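Local coordinates for protein peptidase M3B, oligoendopeptidase F (Enterococcus faecium, PDB 2QR4) that probably hydrolyses short peptides as an M3B-family metallopeptidase of the oligoendopeptidase F type, at residues Y47-H58 / L73-V84; L239-S247 / N538-M546. All coordinates share one frame; numbering follows the deposited sequence. Where two conformers were deposited one is given.

Contact 1: Y47-H58 / L73-V84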
loop_
_atom_site.group_PDB
_atom_site.type_symbol
_atom_site.label_atom_id
_atom_site.label_comp_id
_atom_site.label_asym_id
_atom_site.label_seq_id
_atom_site.Cartn_x
_atom_site.Cartn_y
_atom_site.Cartn_z
ATOM N N TYR A 47 -20.745 -2.230 16.813
ATOM C CA TYR A 47 -20.069 -1.573 15.711
ATOM C C TYR A 47 -19.591 -0.192 16.133
ATOM O O TYR A 47 -18.426 0.156 15.937
ATOM C CB TYR A 47 -20.985 -1.513 14.485
ATOM C CG TYR A 47 -20.338 -0.984 13.238
ATOM C CD1 TYR A 47 -19.642 -1.825 12.375
ATOM C CD2 TYR A 47 -20.429 0.361 12.914
ATOM C CE1 TYR A 47 -19.053 -1.330 11.215
ATOM C CE2 TYR A 47 -19.845 0.864 11.778
ATOM C CZ TYR A 47 -19.157 0.020 10.928
ATOM O OH TYR A 47 -18.586 0.549 9.792
ATOM N N ARG A 48 -20.474 0.577 16.755
ATOM C CA ARG A 48 -20.109 1.916 17.181
ATOM C C ARG A 48 -19.067 1.967 18.289
ATOM O O ARG A 48 -18.233 2.869 18.307
ATOM C CB ARG A 48 -21.350 2.737 17.526
ATOM C CG ARG A 48 -22.182 3.048 16.263
ATOM C CD ARG A 48 -23.297 4.051 16.514
ATOM N NE ARG A 48 -24.235 4.133 15.392
ATOM C CZ ARG A 48 -25.366 4.836 15.420
ATOM N NH1 ARG A 48 -25.695 5.508 16.515
ATOM N NH2 ARG A 48 -26.171 4.865 14.362
ATOM N N GLN A 49 -19.094 1.011 19.208
ATOM C CA GLN A 49 -18.055 0.967 20.239
ATOM C C GLN A 49 -16.674 0.692 19.648
ATOM O O GLN A 49 -15.659 1.109 20.200
ATOM C CB GLN A 49 -18.372 -0.086 21.288
ATOM C CG GLN A 49 -19.321 0.417 22.358
ATOM C CD GLN A 49 -20.140 -0.700 22.987
ATOM O OE1 GLN A 49 -19.696 -1.858 23.082
ATOM N NE2 GLN A 49 -21.353 -0.353 23.427
ATOM N N THR A 50 -16.648 -0.022 18.527
ATOM C CA THR A 50 -15.406 -0.361 17.869
ATOM C C THR A 50 -14.915 0.805 17.020
ATOM O O THR A 50 -13.710 1.029 16.901
ATOM C CB THR A 50 -15.589 -1.607 16.999
ATOM O OG1 THR A 50 -16.037 -2.685 17.831
ATOM C CG2 THR A 50 -14.290 -1.994 16.352
ATOM N N GLU A 51 -15.855 1.547 16.447
ATOM C CA GLU A 51 -15.533 2.694 15.623
ATOM C C GLU A 51 -14.828 3.747 16.481
ATOM O O GLU A 51 -13.826 4.332 16.062
ATOM C CB GLU A 51 -16.803 3.256 14.987
ATOM C CG GLU A 51 -16.579 4.301 13.902
ATOM C CD GLU A 51 -17.599 4.197 12.771
ATOM O OE1 GLU A 51 -18.700 3.646 12.993
ATOM O OE2 GLU A 51 -17.294 4.657 11.652
ATOM N N VAL A 52 -15.340 3.942 17.693
ATOM C CA VAL A 52 -14.794 4.896 18.656
ATOM C C VAL A 52 -13.337 4.598 18.985
ATOM O O VAL A 52 -12.488 5.468 18.902
ATOM C CB VAL A 52 -15.645 4.911 19.959
ATOM C CG1 VAL A 52 -14.857 5.468 21.131
ATOM C CG2 VAL A 52 -16.944 5.697 19.748
ATOM N N ILE A 53 -13.057 3.356 19.358
ATOM C CA ILE A 53 -11.697 2.890 19.583
ATOM C C ILE A 53 -10.829 3.041 18.331
ATOM O O ILE A 53 -9.690 3.488 18.401
ATOM C CB ILE A 53 -11.713 1.409 19.987
ATOM C CG1 ILE A 53 -12.502 1.224 21.286
ATOM C CG2 ILE A 53 -10.303 0.847 20.122
ATOM C CD1 ILE A 53 -12.733 -0.234 21.607
ATOM N N TYR A 54 -11.358 2.663 17.176
ATOM C CA TYR A 54 -10.598 2.834 15.948
ATOM C C TYR A 54 -10.206 4.307 15.694
ATOM O O TYR A 54 -9.017 4.646 15.606
ATOM C CB TYR A 54 -11.358 2.277 14.757
ATOM C CG TYR A 54 -10.642 2.528 13.458
ATOM C CD1 TYR A 54 -9.682 1.632 12.986
ATOM C CD2 TYR A 54 -10.919 3.668 12.701
ATOM C CE1 TYR A 54 -9.037 1.854 11.789
ATOM C CE2 TYR A 54 -10.264 3.902 11.510
ATOM C CZ TYR A 54 -9.321 2.993 11.063
ATOM O OH TYR A 54 -8.666 3.231 9.883
ATOM N N VAL A 55 -11.212 5.167 15.569
ATOM C CA VAL A 55 -11.004 6.593 15.356
ATOM C C VAL A 55 -9.983 7.169 16.343
ATOM O O VAL A 55 -9.089 7.928 15.960
ATOM C CB VAL A 55 -12.343 7.361 15.451
ATOM C CG1 VAL A 55 -12.120 8.834 15.790
ATOM C CG2 VAL A 55 -13.130 7.195 14.160
ATOM N N TYR A 56 -10.091 6.780 17.605
ATOM C CA TYR A 56 -9.166 7.263 18.623
ATOM C C TYR A 56 -7.723 6.841 18.371
ATOM O O TYR A 56 -6.799 7.653 18.480
ATOM C CB TYR A 56 -9.580 6.779 20.008
ATOM C CG TYR A 56 -8.586 7.163 21.079
ATOM C CD1 TYR A 56 -8.340 8.505 21.373
ATOM C CD2 TYR A 56 -7.884 6.193 21.793
ATOM C CE1 TYR A 56 -7.428 8.873 22.357
ATOM C CE2 TYR A 56 -6.973 6.550 22.788
ATOM C CZ TYR A 56 -6.749 7.893 23.062
ATOM O OH TYR A 56 -5.846 8.268 24.036
ATOM N N ALA A 57 -7.527 5.565 18.060
ATOM C CA ALA A 57 -6.189 5.050 17.845
ATOM C C ALA A 57 -5.580 5.649 16.578
ATOM O O ALA A 57 -4.382 5.915 16.519
ATOM C CB ALA A 57 -6.220 3.546 17.756
ATOM N N HIS A 58 -6.424 5.860 15.574
ATOM C CA HIS A 58 -5.993 6.438 14.317
ATOM C C HIS A 58 -5.503 7.849 14.599
ATOM O O HIS A 58 -4.426 8.244 14.150
ATOM C CB HIS A 58 -7.159 6.448 13.334
ATOM C CG HIS A 58 -6.793 6.839 11.941
ATOM N ND1 HIS A 58 -6.901 5.971 10.874
ATOM C CD2 HIS A 58 -6.349 8.010 11.430
ATOM C CE1 HIS A 58 -6.524 6.588 9.769
ATOM N NE2 HIS A 58 -6.189 7.827 10.079
ATOM N N LEU A 73 -0.858 0.300 18.836
ATOM C CA LEU A 73 -2.233 0.521 19.267
ATOM C C LEU A 73 -3.140 0.595 18.044
ATOM O O LEU A 73 -4.191 -0.051 17.991
ATOM C CB LEU A 73 -2.315 1.809 20.073
ATOM C CG LEU A 73 -3.190 1.867 21.319
ATOM C CD1 LEU A 73 -4.645 2.097 20.951
ATOM C CD2 LEU A 73 -3.030 0.603 22.133
ATOM N N TYR A 74 -2.702 1.354 17.042
ATOM C CA TYR A 74 -3.475 1.548 15.821
ATOM C C TYR A 74 -3.644 0.237 15.038
ATOM O O TYR A 74 -4.719 -0.065 14.530
ATOM C CB TYR A 74 -2.832 2.643 14.960
ATOM C CG TYR A 74 -3.512 2.874 13.631
ATOM C CD1 TYR A 74 -4.891 3.066 13.552
ATOM C CD2 TYR A 74 -2.774 2.921 12.451
ATOM C CE1 TYR A 74 -5.520 3.265 12.330
ATOM C CE2 TYR A 74 -3.395 3.125 11.225
ATOM C CZ TYR A 74 -4.763 3.295 11.169
ATOM O OH TYR A 74 -5.370 3.509 9.957
ATOM N N ALA A 75 -2.581 -0.548 14.958
ATOM C CA ALA A 75 -2.656 -1.864 14.344
ATOM C C ALA A 75 -3.638 -2.776 15.091
ATOM O O ALA A 75 -4.497 -3.390 14.480
ATOM C CB ALA A 75 -1.267 -2.493 14.297
ATOM N N ARG A 76 -3.532 -2.856 16.416
ATOM C CA ARG A 76 -4.470 -3.699 17.162
ATOM C C ARG A 76 -5.906 -3.228 16.942
ATOM O O ARG A 76 -6.814 -4.047 16.800
ATOM C CB ARG A 76 -4.123 -3.766 18.661
ATOM C CG ARG A 76 -2.810 -4.479 18.939
ATOM C CD ARG A 76 -2.557 -4.737 20.417
ATOM N NE ARG A 76 -1.740 -5.943 20.608
ATOM C CZ ARG A 76 -0.431 -5.960 20.885
ATOM N NH1 ARG A 76 0.194 -7.126 21.031
ATOM N NH2 ARG A 76 0.262 -4.825 21.018
ATOM N N ALA A 77 -6.109 -1.917 16.865
ATOM C CA ALA A 77 -7.461 -1.378 16.679
ATOM C C ALA A 77 -7.986 -1.611 15.275
ATOM O O ALA A 77 -9.190 -1.803 15.089
ATOM C CB ALA A 77 -7.532 0.110 17.050
ATOM N N SER A 78 -7.092 -1.618 14.287
ATOM C CA SER A 78 -7.515 -1.941 12.920
ATOM C C SER A 78 -7.960 -3.388 12.799
ATOM O O SER A 78 -8.995 -3.658 12.197
ATOM C CB SER A 78 -6.440 -1.616 11.883
ATOM O OG SER A 78 -6.170 -0.225 11.902
ATOM N N SER A 79 -7.196 -4.316 13.380
ATOM C CA SER A 79 -7.585 -5.730 13.346
ATOM C C SER A 79 -8.948 -5.932 13.988
ATOM O O SER A 79 -9.778 -6.634 13.441
ATOM C CB SER A 79 -6.563 -6.622 14.052
ATOM O OG SER A 79 -5.297 -6.473 13.473
ATOM N N LEU A 80 -9.163 -5.311 15.147
ATOM C CA LEU A 80 -10.433 -5.414 15.878
ATOM C C LEU A 80 -11.565 -4.905 15.002
ATOM O O LEU A 80 -12.609 -5.537 14.908
ATOM C CB LEU A 80 -10.397 -4.550 17.141
ATOM C CG LEU A 80 -11.094 -4.934 18.457
ATOM C CD1 LEU A 80 -11.704 -3.700 19.051
ATOM C CD2 LEU A 80 -12.134 -6.023 18.312
ATOM N N PHE A 81 -11.345 -3.758 14.361
ATOM C CA PHE A 81 -12.368 -3.138 13.520
ATOM C C PHE A 81 -12.780 -4.048 12.367
ATOM O O PHE A 81 -13.970 -4.292 12.159
ATOM C CB PHE A 81 -11.885 -1.798 12.978
ATOM C CG PHE A 81 -12.985 -0.936 12.444
ATOM C CD1 PHE A 81 -14.132 -0.705 13.195
ATOM C CD2 PHE A 81 -12.880 -0.351 11.198
ATOM C CE1 PHE A 81 -15.157 0.096 12.706
ATOM C CE2 PHE A 81 -13.900 0.458 10.703
ATOM C CZ PHE A 81 -15.035 0.685 11.457
ATOM N N SER A 82 -11.802 -4.556 11.626
ATOM C CA SER A 82 -12.100 -5.500 10.543
ATOM C C SER A 82 -12.750 -6.773 11.068
ATOM O O SER A 82 -13.662 -7.300 10.447
ATOM C CB SER A 82 -10.861 -5.828 9.692
ATOM O OG SER A 82 -9.744 -6.130 10.501
ATOM N N LYS A 83 -12.311 -7.244 12.228
ATOM C CA LYS A 83 -12.897 -8.440 12.792
ATOM C C LYS A 83 -14.381 -8.208 13.110
ATOM O O LYS A 83 -15.232 -9.041 12.783
ATOM C CB LYS A 83 -12.150 -8.884 14.045
ATOM C CG LYS A 83 -12.728 -10.163 14.633
ATOM C CD LYS A 83 -11.870 -10.753 15.740
ATOM C CE LYS A 83 -12.185 -10.128 17.088
ATOM N NZ LYS A 83 -11.373 -10.736 18.174
ATOM N N VAL A 84 -14.678 -7.067 13.731
ATOM C CA VAL A 84 -16.044 -6.678 14.060
ATOM C C VAL A 84 -16.887 -6.418 12.806
ATOM O O VAL A 84 -18.007 -6.908 12.693
ATOM C CB VAL A 84 -16.059 -5.419 14.973
ATOM C CG1 VAL A 84 -17.450 -4.820 15.038
ATOM C CG2 VAL A 84 -15.579 -5.774 16.365
#
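Tyr54 and Phe81 form the centre of an antiparallel helix pair, 47-58 against 73-84, whose axes run at 152° and come within 8.6 Å. The packing is knobs-into-holes: Tyr54 enters a hole made by Tyr74, Ala77, Ser78 and Phe81, while Phe81 fits among Tyr47, Thr50, Glu51 and Tyr54.

Aromatic contacts run along one flank. The Tyr54 and Phe81 rings make an offset stack, centroids 5.0 Å apart and planes at 24°. Phe81 CG lies anti to its N (chi1 -164°), which carries the ring across to helix 47-58, where Thr50 CG2 meets its edge 3.4 Å from Phe81 CD1. Tyr47 adds an oblique ring beyond Phe81, and the His58 and Tyr74 side chains run alongside each other, their rings steeply inclined.

Among aliphatic groups, Ala57 CB and Ala77 CB approach closely, to 3.7 Å, with Leu73 CD1 against Ala57 CB. Ile53 rests more loosely on Ala77 and Leu80 and touches Leu15 of helix 4-18.

No clear hydrogen bond crosses the pair; Thr50 OG1 bonds to Val46 O in its own helix and Tyr74 OH to Asp151 OD1. Ser78 OG bonds back to Tyr74 O at 3.0 Å, above the carbonyl plane and on the face opposite Ser78 N.

Contact 2: L239-S247 / N538-M546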
loop_
_atom_site.group_PDB
_atom_site.type_symbol
_atom_site.label_atom_id
_atom_site.label_comp_id
_atom_site.label_asym_id
_atom_site.label_seq_id
_atom_site.Cartn_x
_atom_site.Cartn_y
_atom_site.Cartn_z
ATOM N N LEU A 239 -20.255 10.431 -2.639
ATOM C CA LEU A 239 -21.264 11.454 -2.384
ATOM C C LEU A 239 -22.631 10.868 -2.030
ATOM O O LEU A 239 -23.392 11.468 -1.270
ATOM C CB LEU A 239 -21.391 12.399 -3.588
ATOM C CG LEU A 239 -20.454 13.611 -3.659
ATOM C CD1 LEU A 239 -18.978 13.242 -3.528
ATOM C CD2 LEU A 239 -20.698 14.367 -4.953
ATOM N N SER A 240 -22.954 9.700 -2.573
ATOM C CA SER A 240 -24.286 9.142 -2.340
ATOM C C SER A 240 -24.536 8.892 -0.862
ATOM O O SER A 240 -25.616 9.178 -0.359
ATOM C CB SER A 240 -24.518 7.846 -3.122
ATOM O OG SER A 240 -23.906 6.754 -2.462
ATOM N N ASN A 241 -23.547 8.360 -0.153
ATOM C CA ASN A 241 -23.796 8.001 1.235
ATOM C C ASN A 241 -24.065 9.214 2.123
ATOM O O ASN A 241 -24.339 9.070 3.311
ATOM C CB ASN A 241 -22.704 7.079 1.799
ATOM C CG ASN A 241 -21.428 7.808 2.126
ATOM O OD1 ASN A 241 -21.453 8.871 2.740
ATOM N ND2 ASN A 241 -20.296 7.229 1.735
ATOM N N ASN A 242 -24.005 10.405 1.523
ATOM C CA ASN A 242 -24.412 11.648 2.193
ATOM C C ASN A 242 -25.553 12.328 1.431
ATOM O O ASN A 242 -25.889 13.487 1.690
ATOM C CB ASN A 242 -23.250 12.627 2.269
ATOM C CG ASN A 242 -22.313 12.333 3.412
ATOM O OD1 ASN A 242 -21.253 11.723 3.227
ATOM N ND2 ASN A 242 -22.698 12.764 4.609
ATOM N N HIS A 243 -26.130 11.607 0.474
ATOM C CA HIS A 243 -27.236 12.118 -0.344
ATOM C C HIS A 243 -26.889 13.435 -1.032
ATOM O O HIS A 243 -27.747 14.291 -1.249
ATOM C CB HIS A 243 -28.522 12.223 0.482
ATOM C CG HIS A 243 -28.779 11.012 1.323
ATOM N ND1 HIS A 243 -28.331 10.900 2.623
ATOM C CD2 HIS A 243 -29.401 9.844 1.037
ATOM C CE1 HIS A 243 -28.674 9.719 3.105
ATOM N NE2 HIS A 243 -29.327 9.061 2.163
ATOM N N ILE A 244 -25.617 13.581 -1.386
ATOM C CA ILE A 244 -25.178 14.712 -2.186
ATOM C C ILE A 244 -25.251 14.310 -3.650
ATOM O O ILE A 244 -24.600 13.368 -4.063
ATOM C CB ILE A 244 -23.744 15.114 -1.838
ATOM C CG1 ILE A 244 -23.651 15.431 -0.343
ATOM C CG2 ILE A 244 -23.302 16.305 -2.689
ATOM C CD1 ILE A 244 -22.255 15.775 0.133
ATOM N N PRO A 245 -26.086 15.000 -4.430
ATOM C CA PRO A 245 -26.124 14.715 -5.861
ATOM C C PRO A 245 -24.794 15.118 -6.494
ATOM O O PRO A 245 -24.179 16.089 -6.057
ATOM C CB PRO A 245 -27.238 15.640 -6.384
ATOM C CG PRO A 245 -27.955 16.163 -5.173
ATOM C CD PRO A 245 -27.025 16.063 -4.019
ATOM N N GLU A 246 -24.353 14.378 -7.509
ATOM C CA GLU A 246 -23.116 14.703 -8.219
ATOM C C GLU A 246 -23.135 16.134 -8.785
ATOM O O GLU A 246 -22.091 16.764 -8.949
ATOM C CB GLU A 246 -22.866 13.703 -9.352
ATOM C CG GLU A 246 -22.422 12.320 -8.886
ATOM C CD GLU A 246 -21.701 11.552 -9.985
ATOM O OE1 GLU A 246 -20.451 11.592 -10.023
ATOM O OE2 GLU A 246 -22.378 10.928 -10.828
ATOM N N SER A 247 -24.327 16.648 -9.075
ATOM C CA SER A 247 -24.450 17.976 -9.635
ATOM C C SER A 247 -23.881 19.079 -8.732
ATOM O O SER A 247 -23.476 20.109 -9.240
ATOM C CB SER A 247 -25.906 18.282 -9.924
ATOM O OG SER A 247 -26.612 18.385 -8.706
ATOM N N ASN A 538 -26.230 18.595 12.955
ATOM C CA ASN A 538 -25.577 17.724 11.969
ATOM C C ASN A 538 -26.529 16.679 11.383
ATOM O O ASN A 538 -27.279 16.023 12.111
ATOM C CB ASN A 538 -24.306 17.070 12.534
ATOM C CG ASN A 538 -24.462 16.619 13.977
ATOM O OD1 ASN A 538 -25.569 16.575 14.516
ATOM N ND2 ASN A 538 -23.344 16.281 14.609
ATOM N N SER A 539 -26.493 16.534 10.063
ATOM C CA SER A 539 -27.474 15.718 9.363
ATOM C C SER A 539 -26.861 14.996 8.176
ATOM O O SER A 539 -25.881 15.455 7.595
ATOM C CB SER A 539 -28.644 16.591 8.897
ATOM O OG SER A 539 -29.469 15.909 7.971
ATOM N N ASP A 540 -27.454 13.859 7.825
ATOM C CA ASP A 540 -27.041 13.079 6.663
ATOM C C ASP A 540 -27.548 13.723 5.377
ATOM O O ASP A 540 -27.336 13.197 4.284
ATOM C CB ASP A 540 -27.582 11.647 6.766
ATOM C CG ASP A 540 -26.683 10.728 7.587
ATOM O OD1 ASP A 540 -25.450 10.752 7.386
ATOM O OD2 ASP A 540 -27.214 9.964 8.422
ATOM N N TYR A 541 -28.225 14.859 5.511
ATOM C CA TYR A 541 -28.848 15.507 4.364
ATOM C C TYR A 541 -28.484 16.993 4.254
ATOM O O TYR A 541 -29.367 17.853 4.261
ATOM C CB TYR A 541 -30.366 15.329 4.418
ATOM C CG TYR A 541 -30.831 13.903 4.210
ATOM C CD1 TYR A 541 -31.130 13.424 2.937
ATOM C CD2 TYR A 541 -30.981 13.036 5.290
ATOM C CE1 TYR A 541 -31.554 12.117 2.746
ATOM C CE2 TYR A 541 -31.410 11.730 5.113
ATOM C CZ TYR A 541 -31.693 11.274 3.840
ATOM O OH TYR A 541 -32.116 9.973 3.667
ATOM N N PRO A 542 -27.179 17.290 4.113
ATOM C CA PRO A 542 -26.680 18.665 4.105
ATOM C C PRO A 542 -27.298 19.531 3.013
ATOM O O PRO A 542 -27.529 20.716 3.247
ATOM C CB PRO A 542 -25.177 18.499 3.852
ATOM C CG PRO A 542 -25.032 17.134 3.258
ATOM C CD PRO A 542 -26.087 16.317 3.924
ATOM N N VAL A 543 -27.578 18.968 1.839
ATOM C CA VAL A 543 -28.153 19.812 0.797
ATOM C C VAL A 543 -29.637 20.156 0.966
ATOM O O VAL A 543 -30.061 21.224 0.531
ATOM C CB VAL A 543 -27.720 19.450 -0.677
ATOM C CG1 VAL A 543 -26.703 18.310 -0.735
ATOM C CG2 VAL A 543 -28.920 19.257 -1.610
ATOM N N GLU A 544 -30.419 19.303 1.625
ATOM C CA GLU A 544 -31.809 19.688 1.923
ATOM C C GLU A 544 -31.877 20.618 3.121
ATOM O O GLU A 544 -32.726 21.499 3.177
ATOM C CB GLU A 544 -32.744 18.485 2.108
ATOM C CG GLU A 544 -32.026 17.168 2.286
ATOM C CD GLU A 544 -31.594 16.555 0.965
ATOM O OE1 GLU A 544 -30.463 16.033 0.894
ATOM O OE2 GLU A 544 -32.388 16.598 -0.001
ATOM N N VAL A 545 -30.983 20.418 4.083
ATOM C CA VAL A 545 -30.847 21.373 5.165
ATOM C C VAL A 545 -30.564 22.752 4.557
ATOM O O VAL A 545 -31.290 23.714 4.811
ATOM C CB VAL A 545 -29.736 20.957 6.144
ATOM C CG1 VAL A 545 -29.196 22.164 6.907
ATOM C CG2 VAL A 545 -30.257 19.904 7.101
HETATM N N MSE A 546 -29.527 22.827 3.727
HETATM C CA MSE A 546 -29.185 24.064 3.028
HETATM C C MSE A 546 -30.337 24.617 2.177
HETATM O O MSE A 546 -30.630 25.811 2.226
HETATM C CB MSE A 546 -27.925 23.867 2.178
HETATM C CG MSE A 546 -26.624 24.014 2.959
HETATM SE SE MSE A 546 -26.513 25.699 3.973
HETATM C CE MSE A 546 -26.922 25.039 5.759
HETATM O O HOH W 1 -27.873 16.083 1.275
#
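The imidazole of His243 lies almost flat on the phenol ring of Tyr541, and this offset stack is the tight part of the contact. The centroids are 4.0 Å apart, the planes differ by 14°, and Tyr541 CE1 sits over the middle of the imidazole, 3.3 Å from His243 CG. One straight hydrogen bond fixes the ring's rotation: His243 ND1 donates to Asp540 O at 3.0 Å with an angle of 163° at the hydrogen. The acceptor is close to the imidazole plane, although the donor stands above the Asp540 carbonyl plane. The partly exposed Asn242 and Asp540 lie beside this edge of the ring; Asn242 meets the other segment mainly through its carbonyl O, 3.6 Å from Pro542 CD.

His243 can present its ring here because it is the C-prime residue of a Schellman motif, with positive phi (55°), that ends helix 234-240. Tyr541 is the N-cap residue of helix 542-548, and Ser539 OG accepts from Tyr541 N in an ST turn.

Away from the stack, packing is looser. Val543 CG1 is 4.0 Å from Pro245 CD, and Ile244 rests lightly on Pro542 and Val543. A water links the backbone of His243 to the first turn of helix 542-548, 3.0 Å from Val543 N, and to the Glu544 carboxylate.

The contact joins the turn between helices 234-240 and 246-258 to the start of helix 542-548. Gln122 of helix 117-124 touches His243 and Asp540, helix 503-520 packs on Ile244, and Phe394 of helix 394-414 meets Pro542.

How the contacts relate
The two contacts share no helix and do not touch; their centres are 27 Å apart and their nearest atoms about 8 Å. Contact 1 joins helices that follow one another in the chain, 33-63 and 68-87, whereas contact 2 brings together segments 291 residues apart, both within the peptidase family M3 region. Both are partly buried, but contact 2 lies nearer the centre of the chain, about 14 Å against 22 Å. Contact 1 buries about twice the surface, along helix flanks lined with aromatic and small side chains. Contact 2 joins loop and helix-start residues, where the carbonyl of Asp540 accepts from a histidine and a water bridges His243 O to Val543 N and Glu544.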